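Local atomic coordinates of minor fimbrium tip subunit Mfa3 (PDB entry 5NF4), a protein that forms part of the tip of the minor fimbriae, surface filaments with which Porphyromonas gingivalis builds biofilms and adheres to host cells and other oral bacteria. Residues Met74-Ser79 against Val104-Gly109; Gln140-Leu145 against Val225-Glu230; Phe182-Asp185 against Asn189-Leu192; Leu280-Arg283 against Val287-Val290. All coordinates share one frame; numbering follows the deposited sequence.

Interaction 1 (Met74-Ser79 against Val104-Gly109); sequences MLVFDS and VKLKPG
M74 and V76 face V104 and L106 across two backbones that run in roughly the same direction, with the CA atoms of V76 and L106 9.1 Å apart. The M74 and V104 CA atoms are slightly farther apart, at 10.0 Å. This spacing is too wide for backbone pairing, so side chains bridge the gap. M74 is extended through its first two torsions. It then bends at the sulfur (chi3 68°), and its terminal methyl CE lies 4.3 Å from V104 CG2. One step further on, V76 CG1 meets L106 CD1 at 4.2 Å. The two side chains cross at about a right angle and touch only by these methyls. All four residues are buried, and the contact is purely apolar. The two strands have different neighbours: 71-78 pairs with 84-91 and 109-117, while 99-106 pairs with 41-49. V45 also packs on M74, and L43 on V104. Near the strand end, D78 forms a salt bridge with R111. Methyl groups meeting between strands that do not pair with each other are characteristic of the hydrophobic core of a beta sandwich, here the N-terminal domain of this fimbrillin-superfamily protein.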
loop_
_atom_site.group_PDB
_atom_site.type_symbol
_atom_site.label_atom_id
_atom_site.label_comp_id
_atom_site.label_asym_id
_atom_site.label_seq_id
_atom_site.Cartn_x
_atom_site.Cartn_y
_atom_site.Cartn_z
ATOM N N MET A 74 -9.904 -1.754 15.669
ATOM C CA MET A 74 -10.043 -3.180 15.540
ATOM C C MET A 74 -11.524 -3.471 15.690
ATOM O O MET A 74 -12.131 -2.994 16.658
ATOM C CB MET A 74 -9.253 -3.938 16.625
ATOM C CG MET A 74 -9.350 -5.455 16.428
ATOM S SD MET A 74 -8.680 -6.410 17.811
ATOM C CE MET A 74 -9.932 -5.968 19.017
ATOM N N LEU A 75 -12.078 -4.236 14.763
ATOM C CA LEU A 75 -13.478 -4.662 14.839
ATOM C C LEU A 75 -13.520 -6.176 14.610
ATOM O O LEU A 75 -12.902 -6.712 13.677
ATOM C CB LEU A 75 -14.349 -3.911 13.829
ATOM C CG LEU A 75 -14.424 -2.393 13.996
ATOM C CD1 LEU A 75 -13.372 -1.738 13.115
ATOM C CD2 LEU A 75 -15.839 -1.844 13.678
ATOM N N VAL A 76 -14.256 -6.861 15.485
ATOM C CA VAL A 76 -14.269 -8.318 15.540
ATOM C C VAL A 76 -15.705 -8.803 15.394
ATOM O O VAL A 76 -16.630 -8.261 16.034
ATOM C CB VAL A 76 -13.670 -8.843 16.870
ATOM C CG1 VAL A 76 -13.438 -10.354 16.729
ATOM C CG2 VAL A 76 -12.379 -8.097 17.224
ATOM N N PHE A 77 -15.905 -9.758 14.504
ATOM C CA PHE A 77 -17.233 -10.270 14.211
ATOM C C PHE A 77 -17.305 -11.778 14.286
ATOM O O PHE A 77 -16.339 -12.467 13.998
ATOM C CB PHE A 77 -17.682 -9.836 12.805
ATOM C CG PHE A 77 -17.700 -8.355 12.625
ATOM C CD1 PHE A 77 -16.520 -7.695 12.280
ATOM C CD2 PHE A 77 -18.843 -7.608 12.851
ATOM C CE1 PHE A 77 -16.477 -6.344 12.174
ATOM C CE2 PHE A 77 -18.796 -6.201 12.695
ATOM C CZ PHE A 77 -17.625 -5.596 12.356
ATOM N N ASP A 78 -18.470 -12.300 14.639
ATOM C CA ASP A 78 -18.661 -13.752 14.576
ATOM C C ASP A 78 -18.578 -14.187 13.113
ATOM O O ASP A 78 -19.267 -13.614 12.271
ATOM C CB ASP A 78 -20.007 -14.127 15.166
ATOM C CG ASP A 78 -20.186 -15.632 15.306
ATOM O OD1 ASP A 78 -20.538 -16.282 14.305
ATOM O OD2 ASP A 78 -19.971 -16.162 16.414
ATOM N N SER A 79 -17.729 -15.167 12.800
ATOM C CA SER A 79 -17.500 -15.566 11.411
ATOM C C SER A 79 -18.757 -16.082 10.721
ATOM O O SER A 79 -18.883 -15.927 9.506
ATOM C CB SER A 79 -16.402 -16.630 11.341
ATOM O OG SER A 79 -15.220 -16.147 11.950
ATOM N N VAL A 104 -8.112 -7.045 25.046
ATOM C CA VAL A 104 -9.542 -7.000 24.742
ATOM C C VAL A 104 -10.231 -8.225 25.379
ATOM O O VAL A 104 -9.649 -9.306 25.446
ATOM C CB VAL A 104 -9.826 -6.981 23.227
ATOM C CG1 VAL A 104 -9.403 -8.279 22.574
ATOM C CG2 VAL A 104 -11.294 -6.747 22.969
ATOM N N LYS A 105 -11.457 -8.032 25.848
ATOM C CA LYS A 105 -12.277 -9.128 26.400
ATOM C C LYS A 105 -13.379 -9.476 25.395
ATOM O O LYS A 105 -13.996 -8.581 24.830
ATOM C CB LYS A 105 -12.876 -8.708 27.728
ATOM C CG LYS A 105 -13.807 -9.723 28.365
ATOM C CD LYS A 105 -14.360 -9.144 29.667
ATOM C CE LYS A 105 -15.734 -9.688 29.996
ATOM N NZ LYS A 105 -16.233 -9.178 31.310
ATOM N N LEU A 106 -13.608 -10.754 25.128
ATOM C CA LEU A 106 -14.684 -11.147 24.220
ATOM C C LEU A 106 -15.101 -12.578 24.462
ATOM O O LEU A 106 -14.444 -13.293 25.177
ATOM C CB LEU A 106 -14.294 -10.967 22.737
ATOM C CG LEU A 106 -13.317 -11.967 22.117
ATOM C CD1 LEU A 106 -13.338 -11.924 20.589
ATOM C CD2 LEU A 106 -11.896 -11.740 22.663
ATOM N N LYS A 107 -16.180 -13.000 23.826
ATOM C CA LYS A 107 -16.611 -14.384 23.916
ATOM C C LYS A 107 -15.851 -15.240 22.910
ATOM O O LYS A 107 -15.509 -14.773 21.818
ATOM C CB LYS A 107 -18.113 -14.488 23.660
ATOM C CG LYS A 107 -18.949 -13.731 24.716
ATOM C CD LYS A 107 -18.781 -14.376 26.112
ATOM C CE LYS A 107 -19.710 -13.775 27.162
ATOM N NZ LYS A 107 -19.548 -14.476 28.484
ATOM N N PRO A 108 -15.568 -16.487 23.279
ATOM C CA PRO A 108 -14.873 -17.396 22.356
ATOM C C PRO A 108 -15.701 -17.814 21.163
ATOM O O PRO A 108 -16.918 -17.671 21.169
ATOM C CB PRO A 108 -14.578 -18.615 23.222
ATOM C CG PRO A 108 -15.734 -18.639 24.200
ATOM C CD PRO A 108 -16.020 -17.180 24.508
ATOM N N GLY A 109 -15.027 -18.314 20.135
ATOM C CA GLY A 109 -15.695 -18.845 18.963
ATOM C C GLY A 109 -14.873 -18.582 17.717
ATOM O O GLY A 109 -13.658 -18.455 17.805
#

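Interaction 2 (Gln140-Leu145 against Val225-Glu230); sequences QVFRDL and VPNQSE
Q140 meets V225 at one end of this surface contact, and F142 meets N227 at the other. Two chain segments are joined here, beside a small two-stranded antiparallel sheet formed by 143-144 and 221-222. Q140 comes first. Its CG lies 3.9 Å from V225 CG2, and the same methyl is 4.1 Å from Q140 CA. V225 thus packs against the base of the glutamine, and the two side chains cross at a slant. The amide end of Q140 lies beyond this apolar patch, near a bound formic acid molecule that probably came from the crystallisation liquor. Q140 O accepts a hydrogen bond from R223 NE. The same carbonyl oxygen lies 4.1 Å above the F142 ring plane, over the ring centre. F142 follows. Its CG is anti to the carbonyl carbon (chi1 -58°), which swings the ring toward N227. R143 then enters the small sheet through backbone hydrogen bonding with Y222. On the loop side, the backbone N of N227 is bonded to E255 OE2, which probably helps to hold the residue in place. The N227 amide and the F142 ring are nearly coplanar, 11° apart. N227 OD1 sits at the ring edge, near the ring plane, 3.6 Å from F142 CE1.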
loop_
_atom_site.group_PDB
_atom_site.type_symbol
_atom_site.label_atom_id
_atom_site.label_comp_id
_atom_site.label_asym_id
_atom_site.label_seq_id
_atom_site.Cartn_x
_atom_site.Cartn_y
_atom_site.Cartn_z
ATOM N N GLN A 140 -14.304 -2.230 1.370
ATOM C CA GLN A 140 -14.313 -2.255 -0.088
ATOM C C GLN A 140 -14.493 -0.864 -0.680
ATOM O O GLN A 140 -14.370 -0.709 -1.872
ATOM C CB GLN A 140 -15.427 -3.199 -0.577
ATOM C CG GLN A 140 -15.104 -4.674 -0.266
ATOM C CD GLN A 140 -16.339 -5.591 -0.205
ATOM O OE1 GLN A 140 -17.430 -5.219 -0.633
ATOM N NE2 GLN A 140 -16.158 -6.794 0.352
ATOM N N VAL A 141 -14.773 0.138 0.146
ATOM C CA VAL A 141 -14.974 1.507 -0.384
ATOM C C VAL A 141 -13.739 2.011 -1.130
ATOM O O VAL A 141 -12.612 1.829 -0.662
ATOM C CB VAL A 141 -15.340 2.485 0.772
ATOM C CG1 VAL A 141 -15.328 3.968 0.316
ATOM C CG2 VAL A 141 -16.719 2.147 1.336
ATOM N N PHE A 142 -13.963 2.648 -2.287
ATOM C CA PHE A 142 -12.892 3.361 -3.000
ATOM C C PHE A 142 -12.742 4.740 -2.352
ATOM O O PHE A 142 -13.681 5.531 -2.291
ATOM C CB PHE A 142 -13.223 3.411 -4.505
ATOM C CG PHE A 142 -13.403 2.063 -5.103
ATOM C CD1 PHE A 142 -12.348 1.157 -5.145
ATOM C CD2 PHE A 142 -14.637 1.680 -5.591
ATOM C CE1 PHE A 142 -12.520 -0.120 -5.677
ATOM C CE2 PHE A 142 -14.806 0.416 -6.140
ATOM C CZ PHE A 142 -13.745 -0.487 -6.168
ATOM N N ARG A 143 -11.561 5.010 -1.818
ATOM C CA ARG A 143 -11.311 6.227 -1.039
ATOM C C ARG A 143 -10.254 7.061 -1.746
ATOM O O ARG A 143 -9.211 6.530 -2.169
ATOM C CB ARG A 143 -10.835 5.874 0.390
ATOM C CG ARG A 143 -11.813 4.914 1.122
ATOM C CD ARG A 143 -11.363 4.508 2.532
ATOM N NE ARG A 143 -12.391 3.617 3.120
ATOM C CZ ARG A 143 -13.537 4.037 3.651
ATOM N NH1 ARG A 143 -13.811 5.331 3.788
ATOM N NH2 ARG A 143 -14.432 3.157 4.059
ATOM N N ASP A 144 -10.482 8.362 -1.860
ATOM C CA ASP A 144 -9.519 9.158 -2.596
ATOM C C ASP A 144 -8.300 9.417 -1.726
ATOM O O ASP A 144 -8.454 9.890 -0.599
ATOM C CB ASP A 144 -10.160 10.472 -3.062
ATOM C CG ASP A 144 -10.776 11.283 -1.939
ATOM O OD1 ASP A 144 -11.627 10.769 -1.170
ATOM O OD2 ASP A 144 -10.379 12.483 -1.837
ATOM N N LEU A 145 -7.111 9.065 -2.228
ATOM C CA LEU A 145 -5.878 9.270 -1.467
ATOM C C LEU A 145 -5.663 10.736 -1.181
ATOM O O LEU A 145 -5.790 11.571 -2.079
ATOM C CB LEU A 145 -4.674 8.685 -2.227
ATOM C CG LEU A 145 -3.365 8.591 -1.454
ATOM C CD1 LEU A 145 -3.478 7.396 -0.416
ATOM C CD2 LEU A 145 -2.203 8.366 -2.371
ATOM N N VAL A 225 -9.140 -3.254 1.290
ATOM C CA VAL A 225 -8.839 -4.637 0.916
ATOM C C VAL A 225 -8.425 -4.642 -0.526
ATOM O O VAL A 225 -8.748 -3.722 -1.285
ATOM C CB VAL A 225 -10.035 -5.587 1.100
ATOM C CG1 VAL A 225 -10.240 -5.865 2.532
ATOM C CG2 VAL A 225 -11.291 -5.016 0.432
ATOM N N PRO A 226 -7.685 -5.667 -0.928
ATOM C CA PRO A 226 -7.182 -5.664 -2.305
ATOM C C PRO A 226 -8.235 -5.463 -3.394
ATOM O O PRO A 226 -9.360 -5.948 -3.310
ATOM C CB PRO A 226 -6.538 -7.049 -2.433
ATOM C CG PRO A 226 -6.125 -7.389 -1.070
ATOM C CD PRO A 226 -7.185 -6.822 -0.159
ATOM N N ASN A 227 -7.810 -4.743 -4.426
ATOM C CA ASN A 227 -8.592 -4.474 -5.619
ATOM C C ASN A 227 -8.696 -5.710 -6.499
ATOM O O ASN A 227 -7.733 -6.463 -6.624
ATOM C CB ASN A 227 -7.948 -3.345 -6.434
ATOM C CG ASN A 227 -8.090 -1.989 -5.792
ATOM O OD1 ASN A 227 -9.099 -1.324 -5.965
ATOM N ND2 ASN A 227 -7.066 -1.561 -5.065
ATOM N N GLN A 228 -9.872 -5.915 -7.092
ATOM C CA GLN A 228 -10.075 -6.959 -8.096
ATOM C C GLN A 228 -10.308 -6.380 -9.502
ATOM O O GLN A 228 -10.457 -7.138 -10.455
ATOM C CB GLN A 228 -11.280 -7.839 -7.715
ATOM C CG GLN A 228 -11.194 -8.477 -6.313
ATOM C CD GLN A 228 -12.550 -8.609 -5.662
ATOM O OE1 GLN A 228 -13.022 -7.689 -4.988
ATOM N NE2 GLN A 228 -13.196 -9.750 -5.874
ATOM N N SER A 229 -10.383 -5.052 -9.599
ATOM C CA SER A 229 -10.726 -4.352 -10.849
ATOM C C SER A 229 -9.732 -3.248 -11.085
ATOM O O SER A 229 -9.188 -2.705 -10.134
ATOM C CB SER A 229 -12.127 -3.714 -10.765
ATOM O OG SER A 229 -13.164 -4.685 -10.847
ATOM N N GLU A 230 -9.595 -2.862 -12.352
ATOM C CA GLU A 230 -8.791 -1.701 -12.705
ATOM C C GLU A 230 -9.337 -0.412 -12.098
ATOM O O GLU A 230 -10.537 -0.306 -11.809
ATOM C CB GLU A 230 -8.731 -1.552 -14.220
ATOM C CG GLU A 230 -8.030 -2.678 -14.957
ATOM C CD GLU A 230 -7.801 -2.361 -16.410
ATOM O OE1 GLU A 230 -8.445 -1.412 -16.918
ATOM O OE2 GLU A 230 -6.956 -3.026 -17.040
#

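Interaction 3 (Phe182-Asp185 against Asn189-Leu192); sequences FKPD and NVKL. With SO4 (sulfate ion), chain D.
F182 and P184 make the apolar part of this contact, and both meet the same methyl of V190. V190 CG2 lies at the edge of the F182 ring, near its plane and 3.9 Å from CE2. The ring is brought there with CG anti to the backbone N (chi1 177°). From the proline, P184 CG approaches V190 CG2 to 4.1 Å. P184 also covers F182: its CD stands 3.9 Å above one face of the ring, offset toward the rim. F113 stacks with F182, and F115 packs on V190, so the cluster belongs to the core of the N-terminal beta sandwich. The segments flank an interruption in strand 180-205, which pairs in parallel with 41-49. F182 is backbone-bonded to L44, whereas V190 is bonded to N46 and R48. The proline ring also packs on the backbone of the other segment: P184 CG lies 3.4 Å from N189 O. The polar contacts are made with a sulfate ion, probably from the crystallisation liquor. N189 ND2 donates a short hydrogen bond of 2.6 Å to sulfate O2, with an N-H...O angle of 149°. K191 NZ donates to sulfate O1 at 2.9 Å. N188 ND2 also binds the ion, and K191 NZ has a second charged partner in E187.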
loop_
_atom_site.group_PDB
_atom_site.type_symbol
_atom_site.label_atom_id
_atom_site.label_comp_id
_atom_site.label_asym_id
_atom_site.label_seq_id
_atom_site.Cartn_x
_atom_site.Cartn_y
_atom_site.Cartn_z
ATOM N N PHE A 182 -2.914 -12.992 21.169
ATOM C CA PHE A 182 -3.602 -13.191 19.896
ATOM C C PHE A 182 -2.575 -13.558 18.826
ATOM O O PHE A 182 -1.634 -12.806 18.580
ATOM C CB PHE A 182 -4.372 -11.924 19.491
ATOM C CG PHE A 182 -5.056 -12.018 18.157
ATOM C CD1 PHE A 182 -5.888 -13.079 17.861
ATOM C CD2 PHE A 182 -4.889 -11.026 17.215
ATOM C CE1 PHE A 182 -6.525 -13.156 16.648
ATOM C CE2 PHE A 182 -5.530 -11.084 15.996
ATOM C CZ PHE A 182 -6.338 -12.150 15.701
ATOM N N LYS A 183 -2.749 -14.725 18.218
ATOM C CA LYS A 183 -1.846 -15.187 17.182
ATOM C C LYS A 183 -2.582 -15.297 15.838
ATOM O O LYS A 183 -3.052 -16.375 15.485
ATOM C CB LYS A 183 -1.239 -16.532 17.596
ATOM C CG LYS A 183 -0.462 -16.473 18.930
ATOM C CD LYS A 183 0.990 -16.086 18.732
ATOM C CE LYS A 183 1.668 -15.616 20.027
ATOM N NZ LYS A 183 1.654 -16.614 21.132
ATOM N N PRO A 184 -2.689 -14.179 15.087
ATOM C CA PRO A 184 -3.419 -14.209 13.817
ATOM C C PRO A 184 -2.747 -15.153 12.832
ATOM O O PRO A 184 -1.550 -15.011 12.576
ATOM C CB PRO A 184 -3.341 -12.757 13.327
ATOM C CG PRO A 184 -2.066 -12.208 13.976
ATOM C CD PRO A 184 -2.032 -12.873 15.321
ATOM N N ASP A 185 -3.518 -16.093 12.300
ATOM C CA ASP A 185 -3.008 -17.147 11.415
ATOM C C ASP A 185 -1.659 -17.705 11.887
ATOM O O ASP A 185 -0.759 -17.959 11.085
ATOM C CB ASP A 185 -2.940 -16.604 9.994
ATOM C CG ASP A 185 -4.326 -16.457 9.384
ATOM O OD1 ASP A 185 -5.180 -17.325 9.654
ATOM O OD2 ASP A 185 -4.589 -15.481 8.672
ATOM N N ASN A 189 2.271 -11.361 15.624
ATOM C CA ASN A 189 1.879 -9.968 15.552
ATOM C C ASN A 189 0.842 -9.778 14.481
ATOM O O ASN A 189 0.869 -10.478 13.475
ATOM C CB ASN A 189 3.071 -9.062 15.206
ATOM C CG ASN A 189 4.171 -9.126 16.230
ATOM O OD1 ASN A 189 4.066 -8.539 17.305
ATOM N ND2 ASN A 189 5.249 -9.825 15.894
ATOM N N VAL A 190 -0.028 -8.802 14.692
ATOM C CA VAL A 190 -0.837 -8.242 13.629
ATOM C C VAL A 190 0.082 -7.333 12.816
ATOM O O VAL A 190 0.703 -6.438 13.377
ATOM C CB VAL A 190 -2.032 -7.438 14.174
ATOM C CG1 VAL A 190 -2.747 -6.664 13.058
ATOM C CG2 VAL A 190 -3.004 -8.362 14.859
ATOM N N LYS A 191 0.118 -7.539 11.503
ATOM C CA LYS A 191 1.034 -6.814 10.626
ATOM C C LYS A 191 0.195 -6.058 9.622
ATOM O O LYS A 191 -0.427 -6.639 8.718
ATOM C CB LYS A 191 1.995 -7.763 9.923
ATOM C CG LYS A 191 2.957 -8.500 10.851
ATOM C CD LYS A 191 3.306 -9.877 10.285
ATOM C CE LYS A 191 4.092 -10.712 11.274
ATOM N NZ LYS A 191 4.580 -11.974 10.659
ATOM N N LEU A 192 0.169 -4.747 9.791
ATOM C CA LEU A 192 -0.684 -3.899 8.975
ATOM C C LEU A 192 -0.021 -3.681 7.633
ATOM O O LEU A 192 1.200 -3.541 7.577
ATOM C CB LEU A 192 -0.923 -2.565 9.671
ATOM C CG LEU A 192 -1.543 -2.695 11.071
ATOM C CD1 LEU A 192 -1.402 -1.395 11.866
ATOM C CD2 LEU A 192 -2.996 -3.075 10.926
HETATM S S SO4 D . 5.955 -12.618 13.760
HETATM O O1 SO4 D . 6.756 -12.149 12.633
HETATM O O2 SO4 D . 4.914 -11.644 14.060
HETATM O O3 SO4 D . 5.342 -13.902 13.433
HETATM O O4 SO4 D . 6.827 -12.764 14.923
#

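Interaction 4 (Leu280-Arg283 against Val287-Val290); sequences LTTR and VYDV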
loop_
_atom_site.group_PDB
_atom_site.type_symbol
_atom_site.label_atom_id
_atom_site.label_comp_id
_atom_site.label_asym_id
_atom_site.label_seq_id
_atom_site.Cartn_x
_atom_site.Cartn_y
_atom_site.Cartn_z
ATOM N N LEU A 280 10.917 10.803 -17.040
ATOM C CA LEU A 280 12.145 11.525 -16.763
ATOM C C LEU A 280 12.337 12.532 -17.833
ATOM O O LEU A 280 12.375 12.170 -19.002
ATOM C CB LEU A 280 13.355 10.601 -16.752
ATOM C CG LEU A 280 13.323 9.373 -15.860
ATOM C CD1 LEU A 280 14.495 8.523 -16.266
ATOM C CD2 LEU A 280 13.432 9.785 -14.419
ATOM N N THR A 281 12.491 13.784 -17.425
ATOM C CA THR A 281 12.801 14.861 -18.337
ATOM C C THR A 281 14.184 15.395 -18.062
ATOM O O THR A 281 14.507 15.741 -16.915
ATOM C CB THR A 281 11.788 15.996 -18.216
ATOM O OG1 THR A 281 10.500 15.471 -18.509
ATOM C CG2 THR A 281 12.098 17.114 -19.208
ATOM N N THR A 282 14.985 15.499 -19.126
ATOM C CA THR A 282 16.349 15.961 -19.016
ATOM C C THR A 282 16.399 17.462 -19.252
ATOM O O THR A 282 15.490 18.026 -19.850
ATOM C CB THR A 282 17.276 15.292 -20.042
ATOM O OG1 THR A 282 16.967 15.781 -21.349
ATOM C CG2 THR A 282 17.131 13.809 -20.027
ATOM N N ARG A 283 17.451 18.098 -18.774
ATOM C CA ARG A 283 17.668 19.529 -19.055
ATOM C C ARG A 283 17.683 19.849 -20.560
ATOM O O ARG A 283 17.355 20.975 -20.963
ATOM C CB ARG A 283 18.964 19.992 -18.399
ATOM C CG ARG A 283 18.921 19.862 -16.897
ATOM C CD ARG A 283 20.202 20.320 -16.265
ATOM N NE ARG A 283 20.150 20.144 -14.817
ATOM C CZ ARG A 283 19.598 21.011 -13.974
ATOM N NH1 ARG A 283 19.047 22.130 -14.430
ATOM N NH2 ARG A 283 19.598 20.757 -12.672
ATOM N N VAL A 287 12.622 13.454 -23.016
ATOM C CA VAL A 287 11.687 12.833 -22.108
ATOM C C VAL A 287 11.740 11.322 -22.276
ATOM O O VAL A 287 11.809 10.816 -23.386
ATOM C CB VAL A 287 10.254 13.368 -22.363
ATOM C CG1 VAL A 287 9.265 12.751 -21.396
ATOM C CG2 VAL A 287 10.224 14.884 -22.236
ATOM N N TYR A 288 11.712 10.599 -21.160
ATOM C CA TYR A 288 11.765 9.151 -21.155
ATOM C C TYR A 288 10.650 8.657 -20.288
ATOM O O TYR A 288 10.531 9.088 -19.140
ATOM C CB TYR A 288 13.095 8.643 -20.608
ATOM C CG TYR A 288 14.302 9.084 -21.400
ATOM C CD1 TYR A 288 14.945 10.289 -21.118
ATOM C CD2 TYR A 288 14.819 8.288 -22.413
ATOM C CE1 TYR A 288 16.066 10.695 -21.837
ATOM C CE2 TYR A 288 15.934 8.676 -23.123
ATOM C CZ TYR A 288 16.551 9.883 -22.837
ATOM O OH TYR A 288 17.652 10.244 -23.542
ATOM N N ASP A 289 9.835 7.757 -20.825
ATOM C CA ASP A 289 8.762 7.152 -20.044
ATOM C C ASP A 289 9.141 5.733 -19.660
ATOM O O ASP A 289 9.577 4.936 -20.488
ATOM C CB ASP A 289 7.457 7.155 -20.818
ATOM C CG ASP A 289 6.884 8.553 -21.013
ATOM O OD1 ASP A 289 7.166 9.451 -20.198
ATOM O OD2 ASP A 289 6.113 8.739 -21.972
ATOM N N VAL A 290 9.006 5.441 -18.377
ATOM C CA VAL A 290 9.419 4.168 -17.827
ATOM C C VAL A 290 8.196 3.532 -17.191
ATOM O O VAL A 290 7.788 3.921 -16.110
ATOM C CB VAL A 290 10.514 4.323 -16.799
ATOM C CG1 VAL A 290 10.989 2.947 -16.257
ATOM C CG2 VAL A 290 11.694 5.115 -17.410
#
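Y288 pairs with L280 in the beta hairpin made by strands 277-282 and 287-291, in the C-terminal part of the chain. The two residues form an antiparallel hydrogen-bonded pair. L280 N donates to Y288 O at 2.7 Å. Y288 N returns the bond to L280 O at 2.8 Å. The tyrosine can be followed outward from the backbone. Its CB lies 4.3 Å from L280 CB, on the same face of the sheet. CG is anti to the carbonyl carbon (chi1 -61°), which carries the ring along the neighbouring strand toward the turn. CD1 then passes L280 O at 3.8 Å, with the oxygen at the ring edge. CE1 reaches T282 CG2, also at 3.8 Å, and this methyl lies in the ring plane. The contact stops there, before the phenolic OH. I337 of strand 337-345 touches both L280 and Y288 on this face. T281 and V287, a non-hydrogen-bonded pair, lie side by side on the other face, where T281 OG1 is 3.8 Å from V287 CG2. Near the turn, T282 OG1 takes weak hydrogen bonds from the backbone N of G284 and L286. L280 O also receives a CA-H...O contact from V287 CA at 3.2 Å.

How the interactions relate
Interactions 1 and 3 are close neighbours in the N-terminal beta sandwich. Their centres are 14 Å apart, and their nearest atoms about 6 Å. Strands 41-49 and 109-117 contribute residues to the surroundings of both. Interaction 4 lies on the opposite side of the chain's centre, 52 Å from interaction 1 and 43 Å from interaction 3 between centres. Interaction 2 is the nearest to the middle of the chain, with its centre 26 Å from that of interaction 1 and 30 Å from that of interaction 4. In sequence, interaction 3 falls between the two segments of interaction 2. No two of the contacts touch. The sulfate belongs to interaction 3.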